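Local coordinates for protein Lic11098 (PDB 4U08) that is of unknown function but folds as a leucine-rich repeat solenoid, a shape that commonly binds other proteins, and may act as a virulence factor of a pathogenic leptospire, at residues 277-282 against 300-305; 318-323 against 341-346; 324-329 against 345-350. One frame throughout, in Å; residues are numbered along the deposited sequence.

Contact 1 (277-282 against 300-305); sequences ELDLDG and TLYLGN. With ZN (zinc ion), chain E.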
loop_
_atom_site.group_PDB
_atom_site.type_symbol
_atom_site.label_atom_id
_atom_site.label_comp_id
_atom_site.label_asym_id
_atom_site.label_seq_id
_atom_site.Cartn_x
_atom_site.Cartn_y
_atom_site.Cartn_z
ATOM N N GLU A 277 -2.733 13.309 -6.895
ATOM C CA GLU A 277 -2.556 13.608 -5.484
ATOM C C GLU A 277 -1.076 13.686 -5.134
ATOM O O GLU A 277 -0.305 12.767 -5.455
ATOM C CB GLU A 277 -3.291 12.580 -4.612
ATOM C CG GLU A 277 -3.222 12.909 -3.124
ATOM C CD GLU A 277 -4.029 12.016 -2.203
ATOM O OE1 GLU A 277 -5.012 11.397 -2.667
ATOM O OE2 GLU A 277 -3.704 11.974 -0.998
ATOM N N LEU A 278 -0.690 14.795 -4.471
ATOM C CA LEU A 278 0.655 15.065 -4.002
ATOM C C LEU A 278 0.566 15.503 -2.540
ATOM O O LEU A 278 0.020 16.573 -2.223
ATOM C CB LEU A 278 1.361 16.099 -4.907
ATOM C CG LEU A 278 2.803 16.474 -4.528
ATOM C CD1 LEU A 278 3.710 15.242 -4.444
ATOM C CD2 LEU A 278 3.360 17.556 -5.455
ATOM N N ASP A 279 1.009 14.611 -1.638
ATOM C CA ASP A 279 0.942 14.846 -0.215
ATOM C C ASP A 279 2.333 15.096 0.341
ATOM O O ASP A 279 3.136 14.172 0.463
ATOM C CB ASP A 279 0.230 13.682 0.509
ATOM C CG ASP A 279 -0.035 13.886 2.002
ATOM O OD1 ASP A 279 0.520 14.844 2.587
ATOM O OD2 ASP A 279 -0.774 13.066 2.591
ATOM N N LEU A 280 2.619 16.353 0.658
ATOM C CA LEU A 280 3.920 16.746 1.188
ATOM C C LEU A 280 3.789 17.279 2.591
ATOM O O LEU A 280 4.662 17.982 3.047
ATOM C CB LEU A 280 4.562 17.782 0.266
ATOM C CG LEU A 280 5.056 17.275 -1.068
ATOM C CD1 LEU A 280 5.013 18.350 -2.100
ATOM C CD2 LEU A 280 6.460 16.704 -0.944
ATOM N N ASP A 281 2.717 16.908 3.293
ATOM C CA ASP A 281 2.458 17.345 4.669
ATOM C C ASP A 281 3.620 16.920 5.587
ATOM O O ASP A 281 4.189 15.851 5.393
ATOM C CB ASP A 281 1.172 16.696 5.162
ATOM C CG ASP A 281 0.715 17.209 6.510
ATOM O OD1 ASP A 281 -0.117 18.130 6.537
ATOM O OD2 ASP A 281 1.215 16.710 7.537
ATOM N N GLY A 282 3.971 17.769 6.550
ATOM C CA GLY A 282 5.018 17.461 7.523
ATOM C C GLY A 282 6.445 17.436 7.019
ATOM O O GLY A 282 7.304 16.812 7.637
ATOM N N THR A 300 -5.424 17.224 -5.707
ATOM C CA THR A 300 -5.184 17.416 -4.282
ATOM C C THR A 300 -3.712 17.714 -4.012
ATOM O O THR A 300 -2.841 16.940 -4.412
ATOM C CB THR A 300 -5.683 16.146 -3.570
ATOM O OG1 THR A 300 -7.082 15.969 -3.845
ATOM C CG2 THR A 300 -5.529 16.214 -2.122
ATOM N N LEU A 301 -3.444 18.811 -3.293
ATOM C CA LEU A 301 -2.086 19.229 -2.925
ATOM C C LEU A 301 -2.034 19.570 -1.437
ATOM O O LEU A 301 -2.712 20.495 -0.979
ATOM C CB LEU A 301 -1.662 20.407 -3.818
ATOM C CG LEU A 301 -0.248 21.004 -3.631
ATOM C CD1 LEU A 301 0.868 19.875 -3.671
ATOM C CD2 LEU A 301 0.006 22.078 -4.670
ATOM N N TYR A 302 -1.293 18.755 -0.668
ATOM C CA TYR A 302 -1.181 18.906 0.779
ATOM C C TYR A 302 0.210 19.386 1.107
ATOM O O TYR A 302 1.188 18.696 0.816
ATOM C CB TYR A 302 -1.473 17.588 1.522
ATOM C CG TYR A 302 -2.852 17.008 1.334
ATOM C CD1 TYR A 302 -3.989 17.731 1.690
ATOM C CD2 TYR A 302 -3.023 15.690 0.904
ATOM C CE1 TYR A 302 -5.261 17.172 1.581
ATOM C CE2 TYR A 302 -4.292 15.116 0.799
ATOM C CZ TYR A 302 -5.404 15.850 1.160
ATOM O OH TYR A 302 -6.645 15.271 1.022
ATOM N N LEU A 303 0.299 20.598 1.671
ATOM C CA LEU A 303 1.576 21.222 2.032
ATOM C C LEU A 303 1.604 21.695 3.479
ATOM O O LEU A 303 2.400 22.577 3.827
ATOM C CB LEU A 303 1.879 22.387 1.066
ATOM C CG LEU A 303 2.161 22.008 -0.393
ATOM C CD1 LEU A 303 1.893 23.163 -1.335
ATOM C CD2 LEU A 303 3.589 21.522 -0.564
ATOM N N GLY A 304 0.778 21.099 4.319
ATOM C CA GLY A 304 0.708 21.487 5.713
ATOM C C GLY A 304 2.016 21.358 6.459
ATOM O O GLY A 304 2.763 20.398 6.255
ATOM N N ASN A 305 2.311 22.338 7.329
ATOM C CA ASN A 305 3.476 22.284 8.228
ATOM C C ASN A 305 4.827 22.236 7.499
ATOM O O ASN A 305 5.839 21.841 8.075
ATOM C CB ASN A 305 3.336 21.126 9.219
ATOM C CG ASN A 305 3.799 21.434 10.592
ATOM O OD1 ASN A 305 3.148 22.179 11.324
ATOM N ND2 ASN A 305 4.885 20.780 11.005
HETATM ZN ZN ZN E . -0.593 18.203 8.780
HETATM O O HOH W 1 -6.033 12.106 0.792
HETATM O O HOH W 2 -1.364 19.210 4.519
#

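Contact 2 (318-323 against 341-346); sequences LRNLES and LQKLQT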
loop_
_atom_site.group_PDB
_atom_site.type_symbol
_atom_site.label_atom_id
_atom_site.label_comp_id
_atom_site.label_asym_id
_atom_site.label_seq_id
_atom_site.Cartn_x
_atom_site.Cartn_y
_atom_site.Cartn_z
ATOM N N LEU A 318 -2.700 25.110 -12.132
ATOM C CA LEU A 318 -3.285 23.837 -11.666
ATOM C C LEU A 318 -4.810 23.869 -11.839
ATOM O O LEU A 318 -5.565 23.952 -10.875
ATOM C CB LEU A 318 -2.861 23.561 -10.222
ATOM C CG LEU A 318 -1.348 23.435 -9.998
ATOM C CD1 LEU A 318 -1.027 23.339 -8.524
ATOM C CD2 LEU A 318 -0.788 22.227 -10.716
ATOM N N ARG A 319 -5.243 23.815 -13.108
ATOM C CA ARG A 319 -6.658 23.931 -13.498
ATOM C C ARG A 319 -7.585 22.874 -12.885
ATOM O O ARG A 319 -8.767 23.142 -12.713
ATOM C CB ARG A 319 -6.801 23.971 -15.041
ATOM C CG ARG A 319 -6.291 22.717 -15.762
ATOM C CD ARG A 319 -6.667 22.700 -17.231
ATOM N NE ARG A 319 -6.829 21.326 -17.714
ATOM C CZ ARG A 319 -5.947 20.675 -18.470
ATOM N NH1 ARG A 319 -4.830 21.273 -18.868
ATOM N NH2 ARG A 319 -6.183 19.424 -18.847
ATOM N N ASN A 320 -7.050 21.683 -12.534
ATOM C CA ASN A 320 -7.880 20.623 -11.962
ATOM C C ASN A 320 -7.825 20.532 -10.454
ATOM O O ASN A 320 -8.474 19.676 -9.866
ATOM C CB ASN A 320 -7.516 19.273 -12.624
ATOM C CG ASN A 320 -8.154 19.159 -13.977
ATOM O OD1 ASN A 320 -9.334 19.466 -14.151
ATOM N ND2 ASN A 320 -7.376 18.828 -14.973
ATOM N N LEU A 321 -7.094 21.449 -9.802
ATOM C CA LEU A 321 -6.938 21.424 -8.369
ATOM C C LEU A 321 -8.226 21.712 -7.657
ATOM O O LEU A 321 -8.849 22.740 -7.915
ATOM C CB LEU A 321 -5.841 22.424 -7.929
ATOM C CG LEU A 321 -5.224 22.177 -6.557
ATOM C CD1 LEU A 321 -4.342 20.902 -6.558
ATOM C CD2 LEU A 321 -4.374 23.389 -6.130
ATOM N N GLU A 322 -8.609 20.819 -6.754
ATOM C CA GLU A 322 -9.823 20.922 -5.958
ATOM C C GLU A 322 -9.535 21.201 -4.517
ATOM O O GLU A 322 -10.365 21.799 -3.828
ATOM C CB GLU A 322 -10.635 19.620 -6.073
ATOM C CG GLU A 322 -11.132 19.385 -7.485
ATOM C CD GLU A 322 -11.846 18.062 -7.724
ATOM O OE1 GLU A 322 -11.843 17.187 -6.825
ATOM O OE2 GLU A 322 -12.422 17.911 -8.825
ATOM N N SER A 323 -8.383 20.730 -4.027
ATOM C CA SER A 323 -8.058 20.893 -2.618
ATOM C C SER A 323 -6.622 21.343 -2.427
ATOM O O SER A 323 -5.698 20.708 -2.948
ATOM C CB SER A 323 -8.323 19.586 -1.874
ATOM O OG SER A 323 -8.082 19.766 -0.491
ATOM N N LEU A 341 -7.579 29.205 -10.204
ATOM C CA LEU A 341 -7.938 27.860 -9.719
ATOM C C LEU A 341 -9.458 27.676 -9.694
ATOM O O LEU A 341 -10.055 27.580 -8.635
ATOM C CB LEU A 341 -7.283 27.577 -8.351
ATOM C CG LEU A 341 -5.750 27.678 -8.301
ATOM C CD1 LEU A 341 -5.252 27.476 -6.892
ATOM C CD2 LEU A 341 -5.098 26.714 -9.260
ATOM N N GLN A 342 -10.085 27.631 -10.876
ATOM C CA GLN A 342 -11.557 27.581 -11.022
ATOM C C GLN A 342 -12.246 26.338 -10.440
ATOM O O GLN A 342 -13.432 26.401 -10.138
ATOM C CB GLN A 342 -11.973 27.792 -12.493
ATOM C CG GLN A 342 -11.767 29.249 -12.966
ATOM C CD GLN A 342 -12.455 30.254 -12.057
ATOM O OE1 GLN A 342 -13.689 30.284 -11.941
ATOM N NE2 GLN A 342 -11.667 31.049 -11.335
ATOM N N LYS A 343 -11.516 25.234 -10.252
ATOM C CA LYS A 343 -12.079 24.012 -9.684
ATOM C C LYS A 343 -11.840 23.880 -8.186
ATOM O O LYS A 343 -12.298 22.917 -7.579
ATOM C CB LYS A 343 -11.587 22.780 -10.460
ATOM C CG LYS A 343 -12.197 22.715 -11.871
ATOM C CD LYS A 343 -11.866 21.395 -12.575
ATOM C CE LYS A 343 -12.274 21.420 -14.028
ATOM N NZ LYS A 343 -12.068 20.099 -14.687
ATOM N N LEU A 344 -11.155 24.882 -7.556
ATOM C CA LEU A 344 -10.825 24.798 -6.147
ATOM C C LEU A 344 -12.055 24.833 -5.259
ATOM O O LEU A 344 -12.878 25.746 -5.388
ATOM C CB LEU A 344 -9.792 25.896 -5.765
ATOM C CG LEU A 344 -9.016 25.696 -4.475
ATOM C CD1 LEU A 344 -8.016 24.536 -4.623
ATOM C CD2 LEU A 344 -8.246 26.962 -4.122
ATOM N N GLN A 345 -12.179 23.855 -4.363
ATOM C CA GLN A 345 -13.321 23.761 -3.438
ATOM C C GLN A 345 -12.946 23.996 -1.993
ATOM O O GLN A 345 -13.771 24.455 -1.200
ATOM C CB GLN A 345 -14.029 22.395 -3.596
ATOM C CG GLN A 345 -14.723 22.261 -4.954
ATOM C CD GLN A 345 -15.466 20.962 -5.134
ATOM O OE1 GLN A 345 -15.375 20.329 -6.177
ATOM N NE2 GLN A 345 -16.246 20.556 -4.148
ATOM N N THR A 346 -11.727 23.623 -1.625
ATOM C CA THR A 346 -11.236 23.773 -0.263
ATOM C C THR A 346 -9.856 24.435 -0.286
ATOM O O THR A 346 -8.966 23.976 -0.997
ATOM C CB THR A 346 -11.193 22.419 0.478
ATOM O OG1 THR A 346 -12.456 21.782 0.330
ATOM C CG2 THR A 346 -10.930 22.586 1.970
HETATM O O HOH W 3 -8.590 24.651 -9.786
#

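Contact 3 (324-329 against 345-350); sequences LDLEHN and QTLNLK. With ZN (zinc ion), chain C.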
loop_
_atom_site.group_PDB
_atom_site.type_symbol
_atom_site.label_atom_id
_atom_site.label_comp_id
_atom_site.label_asym_id
_atom_site.label_seq_id
_atom_site.Cartn_x
_atom_site.Cartn_y
_atom_site.Cartn_z
ATOM N N LEU A 324 -6.430 22.448 -1.680
ATOM C CA LEU A 324 -5.080 22.983 -1.419
ATOM C C LEU A 324 -4.903 23.237 0.066
ATOM O O LEU A 324 -5.668 24.000 0.674
ATOM C CB LEU A 324 -4.831 24.244 -2.268
ATOM C CG LEU A 324 -3.479 24.990 -2.126
ATOM C CD1 LEU A 324 -2.253 24.047 -2.384
ATOM C CD2 LEU A 324 -3.455 26.228 -3.063
ATOM N N ASP A 325 -3.955 22.512 0.687
ATOM C CA ASP A 325 -3.752 22.646 2.118
ATOM C C ASP A 325 -2.408 23.318 2.402
ATOM O O ASP A 325 -1.360 22.718 2.186
ATOM C CB ASP A 325 -3.912 21.294 2.848
ATOM C CG ASP A 325 -3.746 21.341 4.357
ATOM O OD1 ASP A 325 -3.510 22.466 4.917
ATOM O OD2 ASP A 325 -3.823 20.270 4.989
ATOM N N LEU A 326 -2.460 24.557 2.935
ATOM C CA LEU A 326 -1.244 25.336 3.225
ATOM C C LEU A 326 -1.128 25.688 4.674
ATOM O O LEU A 326 -0.419 26.641 5.060
ATOM C CB LEU A 326 -1.206 26.586 2.343
ATOM C CG LEU A 326 -0.964 26.323 0.853
ATOM C CD1 LEU A 326 -1.535 27.442 0.020
ATOM C CD2 LEU A 326 0.530 26.104 0.566
ATOM N N GLU A 327 -1.794 24.887 5.505
ATOM C CA GLU A 327 -1.836 25.147 6.947
ATOM C C GLU A 327 -0.466 25.169 7.594
ATOM O O GLU A 327 0.360 24.320 7.281
ATOM C CB GLU A 327 -2.738 24.119 7.644
ATOM C CG GLU A 327 -2.722 24.221 9.165
ATOM C CD GLU A 327 -3.762 23.392 9.903
ATOM O OE1 GLU A 327 -4.766 22.974 9.283
ATOM O OE2 GLU A 327 -3.589 23.213 11.123
ATOM N N HIS A 328 -0.236 26.127 8.511
ATOM C CA HIS A 328 0.978 26.209 9.325
ATOM C C HIS A 328 2.276 26.288 8.509
ATOM O O HIS A 328 3.248 25.589 8.781
ATOM C CB HIS A 328 1.010 25.046 10.354
ATOM C CG HIS A 328 1.811 25.363 11.579
ATOM N ND1 HIS A 328 3.188 25.152 11.628
ATOM C CD2 HIS A 328 1.415 25.904 12.750
ATOM C CE1 HIS A 328 3.573 25.571 12.825
ATOM N NE2 HIS A 328 2.539 26.018 13.544
ATOM N N ASN A 329 2.254 27.072 7.458
ATOM C CA ASN A 329 3.472 27.388 6.728
ATOM C C ASN A 329 3.815 28.806 7.253
ATOM O O ASN A 329 3.311 29.228 8.292
ATOM C CB ASN A 329 3.234 27.393 5.216
ATOM C CG ASN A 329 3.330 26.015 4.655
ATOM O OD1 ASN A 329 4.414 25.492 4.507
ATOM N ND2 ASN A 329 2.216 25.359 4.441
ATOM N N GLN A 345 -12.179 23.855 -4.363
ATOM C CA GLN A 345 -13.321 23.761 -3.438
ATOM C C GLN A 345 -12.946 23.996 -1.993
ATOM O O GLN A 345 -13.771 24.455 -1.200
ATOM C CB GLN A 345 -14.029 22.395 -3.596
ATOM C CG GLN A 345 -14.723 22.261 -4.954
ATOM C CD GLN A 345 -15.466 20.962 -5.134
ATOM O OE1 GLN A 345 -15.375 20.329 -6.177
ATOM N NE2 GLN A 345 -16.246 20.556 -4.148
ATOM N N THR A 346 -11.727 23.623 -1.625
ATOM C CA THR A 346 -11.236 23.773 -0.263
ATOM C C THR A 346 -9.856 24.435 -0.286
ATOM O O THR A 346 -8.966 23.976 -0.997
ATOM C CB THR A 346 -11.193 22.419 0.478
ATOM O OG1 THR A 346 -12.456 21.782 0.330
ATOM C CG2 THR A 346 -10.930 22.586 1.970
ATOM N N LEU A 347 -9.687 25.487 0.531
ATOM C CA LEU A 347 -8.401 26.201 0.634
ATOM C C LEU A 347 -8.118 26.443 2.100
ATOM O O LEU A 347 -8.874 27.136 2.787
ATOM C CB LEU A 347 -8.421 27.507 -0.177
ATOM C CG LEU A 347 -7.137 28.396 -0.114
ATOM C CD1 LEU A 347 -5.871 27.600 -0.508
ATOM C CD2 LEU A 347 -7.274 29.620 -1.027
ATOM N N ASN A 348 -7.087 25.792 2.601
ATOM C CA ASN A 348 -6.753 25.889 4.019
ATOM C C ASN A 348 -5.501 26.761 4.169
ATOM O O ASN A 348 -4.412 26.366 3.791
ATOM C CB ASN A 348 -6.551 24.512 4.652
ATOM C CG ASN A 348 -6.290 24.529 6.142
ATOM O OD1 ASN A 348 -5.991 25.567 6.737
ATOM N ND2 ASN A 348 -6.346 23.365 6.790
ATOM N N LEU A 349 -5.691 27.932 4.758
ATOM C CA LEU A 349 -4.615 28.901 4.981
ATOM C C LEU A 349 -4.385 29.169 6.447
ATOM O O LEU A 349 -3.724 30.159 6.814
ATOM C CB LEU A 349 -4.962 30.202 4.229
ATOM C CG LEU A 349 -5.087 30.087 2.714
ATOM C CD1 LEU A 349 -5.672 31.362 2.128
ATOM C CD2 LEU A 349 -3.766 29.759 2.070
ATOM N N LYS A 350 -4.880 28.273 7.313
ATOM C CA LYS A 350 -4.710 28.446 8.747
ATOM C C LYS A 350 -3.246 28.566 9.161
ATOM O O LYS A 350 -2.394 27.906 8.583
ATOM C CB LYS A 350 -5.322 27.274 9.525
ATOM C CG LYS A 350 -6.825 27.294 9.577
ATOM C CD LYS A 350 -7.313 26.481 10.769
ATOM C CE LYS A 350 -7.634 25.059 10.420
ATOM N NZ LYS A 350 -8.105 24.290 11.613
HETATM ZN ZN ZN C . 2.599 26.679 15.408
HETATM O O HOH W 4 -5.682 23.081 12.816
HETATM O O HOH W 5 -7.058 21.824 10.151
HETATM O O HOH W 6 3.303 24.942 15.996
#

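Contact 1 (277-282 against 300-305)
Y302 runs past D279 to E277, its CD2 edge toward D279, on the face of the parallel pair of strands 277-279 and 300-302 that carries these three residues and T300. In a leucine-rich repeat this is the concave face, and the two strand directions differ by 5°. With CG anti to the carbonyl carbon, chi1 -61°, the ring is laid alongside D279. From the backbone outward, Y302 CB sits 3.6 Å from D279 OD1, and Y302 CD2 lies 3.7 Å from D279 CG. One step further, Y302 CE2 comes 3.7 Å from E277 OE2, which lies at the ring edge and in its plane, although the carboxylate itself stands 84° from the ring. T300 CG2 rests over one ring face, offset toward the rim. At the tip, Y302 OH is 3.2 Å from a water that donates to E277 OE2, while E277 OE1 is taken by a salt bridge to K254.

Beneath, L278 packs against L301 and L280 against L303, both pairs side by side and directed alike. Backbone bonds continue past the strands: L280 N donates to Y302 O at 2.7 Å and G282 N to G304 O at 2.9 Å. D281 OD1 binds a zinc ion at 2.3 Å and accepts from a second water, which in turn takes the N-H of G304.

Both strands have further neighbours. E277 and D279 bond through their backbones to L255 in strand 254-256; on the other flank, L301 packs on L324 and Y302 on D325, both in strand 323-325.

Contact 2 (318-323 against 341-346)
K343 lies alongside N320, and L344 alongside L321, each pair pointing the same way, as expected where equivalent residues, 23 apart in sequence, follow one another in a leucine-rich repeat solenoid. Each segment makes the same type I turn, L318 to L321 and L341 to L344, before entering its strand.

The polar pair meets at its ends. An all-extended chain beyond CG carries K343 along the carbonyl of R319, with CG 3.6 Å from R319 O, and delivers NZ to N320 OD1 at 2.9 Å. The ammonium arrives almost exactly in line with the amide C=O (177° at the oxygen). The other end of that amide is fixed as well, since N320 ND2 donates to the carbonyl of Q296, earlier in the chain.

Inside, the leucines repeat the parallel arrangement. L321 CD2 is 4.1 Å from L344 CD1, both residues holding CG anti to the backbone N (chi1 -159° and -161°). L341 fits more tightly, its CD2 only 3.2 Å from L318 O. Between the turns a water accepts from K343 N at 3.0 Å and stands 2.7 Å from L321 O.

The strands then begin to pair, S323 beside T346. E322 O grips two successive amides at once: T346 N comes nearly straight down the carbonyl at 3.2 Å, whereas Q345 N, closer at 2.8 Å, approaches tilted from the carbonyl plane.

Contact 3 (324-329 against 345-350)
Strand and following turn of two adjacent leucine-rich repeats pair here: L324 and L326 pack side by side with L347 and L349 in the solenoid core, while D325 and N348 stand together on the opposite, concave face. L324 CD2 and L347 CD1 are 3.8 Å apart, as are L326 CD1 and L349 CD2. The backbones bond in parallel register, with L324 O taking the N-H of N348, and N348 O taking that of L326 at 2.8 Å.

D325 and N348 each close an Asx turn, D325 OD1 accepting from E327 N and N348 OD1 from K350 N. With CG anti to the backbone N in both, the planes of the carboxylate and the amide are nearly parallel, 4° apart. The N348 amide is held at its other end too: ND2 donates to E327 OE1 at 3.0 Å, and OE1 accepts on its anti lone pair, the one away from OE2, although OE1 lies 23° out of the plane of the N348 amide. E327 thus contributes to a polar cluster. Its OE1 is 4.3 Å from K350 NZ, too far for a salt bridge, and two waters span the gap, each donating to one carboxylate oxygen and accepting from NZ.

Beyond the strands, H328 N bonds to K350 O at 2.8 Å. H328 NE2 binds a zinc ion at 2.0 Å, together with a water, and its ring meets that of Y351. N329 ND2 donates to L326 O from above the carbonyl plane and also to L303 O, as expected of the consensus asparagine position of leucine-rich repeats.

Strand 300-302 borders the pair on one flank, bonding through the backbone to D325; strand 369-371 borders the other, where Y371 touches T346, N348 and K350 and L370 touches L347.

In the fold
Followed from the N terminus, contact 1 comes first: its segments close a loop of 17 residues, 283-299, and it is complete before the others open. One return is passed over; the one after it, between strands 323-325 and 346-348, is closed twice. Contact 2 joins the turns that lead into these strands, contact 3 the strands and the turns that leave them. Their spans are staggered, so the two interlock instead of nesting, and they share Q345 and T346. Strand 300-302 lies next to strand 323-325, which links contact 1 to both: L301 N probably bonds to S323 O (3.0 Å), and L303 N to D325 O (2.7 Å). Together they tie four successive coils of the solenoid.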